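Local coordinates for protein acyl-CoA thioester hydrolase HI0827 (Haemophilus influenzae Rd KW20, PDB 3BJK) that hydrolyses a broad range of acyl-coenzyme A thioesters as a hexameric hotdog-fold enzyme built as a trimer of dimers, at residues Gly88-Lys93 with Thr120-Asp125. The protein carries 1 engineered substitution. Numbering follows the deposited sequence.
Sequences GRSSIK and TFVAVD
Ser90 and Ala123 make the last backbone link between two neighbouring antiparallel strands of the hotdog sheet, 91-101 and 111-123, at the end where the first begins and the second finishes. The link sits in the turn Gly88-Ser91, which brings the chain round from strand 77-87 and is closed by a hydrogen bond from Gly88 N to Ser91 O. Ser90 O takes the N-H of Ala123 at 3.0 Å, while the methyl of Ala123 comes within 3.6 Å of the same oxygen. The hydroxyl of Ser90, set between its own backbone N and carbonyl carbon (chi1 60°), lies beside Val122, with OG 3.9 Å from CG1.

Ser91 faces Val122 in a non-hydrogen-bonded pair. The backbones close up here, and Ser91 CA sits 3.2 Å from Phe121 O in a CA-H...O contact. On this face, which Thr120 and Lys93 share, contacts between side chains are sparse.

Ile92 and Phe121 form the hydrogen-bonded pair, trading N-H and carbonyl in both directions; the bond from Phe121 N to Ile92 O is the straighter, 171° at the hydrogen. Both side chains turn to the other face, where helix 35-54, the sausage of the hotdog, covers them: Ile92 touches Ala50 and Ala54, Phe121 touches Ala47 and Ala50. The two side chains meet only loosely, CB to CB 4.5 Å; the Phe121 side chain also touches Thr60 of strand 58-68.

Lys93 closes the segment opposite Thr120, its side chain fully extended and in a long, weak ion pair with Glu64. Ile92 O gathers more than its amide bond: Thr120 CA points a hydrogen at it, and Phe121 CD2 approaches to 3.6 Å, placing the oxygen at the ring's edge, near its plane.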
loop_
_atom_site.group_PDB
_atom_site.type_symbol
_atom_site.label_atom_id
_atom_site.label_comp_id
_atom_site.label_asym_id
_atom_site.label_seq_id
_atom_site.Cartn_x
_atom_site.Cartn_y
_atom_site.Cartn_z
ATOM N N GLY C 88 14.105 -9.356 -30.882
ATOM C CA GLY C 88 15.504 -9.516 -31.226
ATOM C C GLY C 88 15.943 -10.894 -30.811
ATOM O O GLY C 88 15.133 -11.785 -30.549
ATOM N N ARG C 89 17.247 -11.080 -30.743
ATOM C CA ARG C 89 17.787 -12.284 -30.127
ATOM C C ARG C 89 17.339 -12.426 -28.648
ATOM O O ARG C 89 17.009 -13.516 -28.163
ATOM C CB ARG C 89 19.298 -12.178 -30.261
ATOM C CG ARG C 89 20.122 -13.346 -29.837
ATOM C CD ARG C 89 21.568 -12.957 -30.162
ATOM N NE ARG C 89 22.580 -13.779 -29.502
ATOM C CZ ARG C 89 23.870 -13.428 -29.386
ATOM N NH1 ARG C 89 24.326 -12.253 -29.883
ATOM N NH2 ARG C 89 24.719 -14.266 -28.779
ATOM N N SER C 90 17.315 -11.306 -27.941
ATOM C CA SER C 90 16.946 -11.276 -26.541
ATOM C C SER C 90 15.915 -10.180 -26.237
ATOM O O SER C 90 15.193 -10.245 -25.229
ATOM C CB SER C 90 18.209 -11.080 -25.689
ATOM O OG SER C 90 18.880 -9.846 -26.011
ATOM N N SER C 91 15.807 -9.181 -27.110
ATOM C CA SER C 91 14.911 -8.019 -26.802
ATOM C C SER C 91 13.482 -8.195 -27.375
ATOM O O SER C 91 13.258 -8.893 -28.385
ATOM C CB SER C 91 15.508 -6.724 -27.332
ATOM O OG SER C 91 15.635 -6.811 -28.730
ATOM N N ILE C 92 12.515 -7.564 -26.726
ATOM C CA ILE C 92 11.149 -7.580 -27.162
ATOM C C ILE C 92 10.609 -6.160 -27.021
ATOM O O ILE C 92 10.632 -5.598 -25.933
ATOM C CB ILE C 92 10.314 -8.505 -26.257
ATOM C CG1 ILE C 92 10.903 -9.901 -26.286
ATOM C CG2 ILE C 92 8.882 -8.570 -26.712
ATOM C CD1 ILE C 92 10.628 -10.674 -25.119
ATOM N N LYS C 93 10.093 -5.607 -28.106
ATOM C CA LYS C 93 9.601 -4.212 -28.109
ATOM C C LYS C 93 8.065 -4.313 -28.182
ATOM O O LYS C 93 7.538 -5.025 -29.040
ATOM C CB LYS C 93 10.229 -3.507 -29.315
ATOM C CG LYS C 93 9.888 -2.034 -29.558
ATOM C CD LYS C 93 10.670 -1.503 -30.762
ATOM C CE LYS C 93 10.417 -0.019 -30.951
ATOM N NZ LYS C 93 10.942 0.529 -32.223
ATOM N N THR C 120 10.643 -1.599 -24.128
ATOM C CA THR C 120 11.601 -2.634 -24.532
ATOM C C THR C 120 12.022 -3.484 -23.307
ATOM O O THR C 120 12.503 -2.973 -22.279
ATOM C CB THR C 120 12.880 -2.028 -25.196
ATOM O OG1 THR C 120 12.516 -1.014 -26.141
ATOM C CG2 THR C 120 13.753 -3.121 -25.798
ATOM N N PHE C 121 11.906 -4.792 -23.479
ATOM C CA PHE C 121 12.269 -5.766 -22.476
ATOM C C PHE C 121 13.396 -6.618 -22.988
ATOM O O PHE C 121 13.576 -6.747 -24.181
ATOM C CB PHE C 121 11.081 -6.700 -22.221
ATOM C CG PHE C 121 9.848 -5.977 -21.789
ATOM C CD1 PHE C 121 9.633 -5.705 -20.441
ATOM C CD2 PHE C 121 8.951 -5.514 -22.716
ATOM C CE1 PHE C 121 8.544 -5.037 -20.017
ATOM C CE2 PHE C 121 7.823 -4.800 -22.290
ATOM C CZ PHE C 121 7.622 -4.584 -20.927
ATOM N N VAL C 122 14.151 -7.206 -22.071
ATOM C CA VAL C 122 15.186 -8.144 -22.426
ATOM C C VAL C 122 14.997 -9.416 -21.583
ATOM O O VAL C 122 14.823 -9.341 -20.375
ATOM C CB VAL C 122 16.599 -7.516 -22.253
ATOM C CG1 VAL C 122 17.686 -8.530 -22.535
ATOM C CG2 VAL C 122 16.718 -6.299 -23.181
ATOM N N ALA C 123 14.929 -10.540 -22.272
ATOM C CA ALA C 123 14.977 -11.860 -21.680
ATOM C C ALA C 123 16.282 -12.086 -20.871
ATOM O O ALA C 123 17.380 -11.798 -21.342
ATOM C CB ALA C 123 14.868 -12.892 -22.788
ATOM N N VAL C 124 16.124 -12.572 -19.636
ATOM C CA VAL C 124 17.208 -12.740 -18.686
ATOM C C VAL C 124 17.150 -14.114 -18.016
ATOM O O VAL C 124 16.094 -14.740 -17.931
ATOM C CB VAL C 124 17.238 -11.651 -17.563
ATOM C CG1 VAL C 124 17.584 -10.286 -18.149
ATOM C CG2 VAL C 124 15.952 -11.569 -16.762
ATOM N N ASP C 125 18.295 -14.552 -17.526
ATOM C CA ASP C 125 18.399 -15.745 -16.695
ATOM C C ASP C 125 18.130 -15.418 -15.212
ATOM O O ASP C 125 17.789 -14.286 -14.880
ATOM C CB ASP C 125 19.787 -16.399 -16.892
ATOM C CG ASP C 125 20.971 -15.486 -16.483
ATOM O OD1 ASP C 125 20.821 -14.601 -15.600
ATOM O OD2 ASP C 125 22.075 -15.683 -17.057
#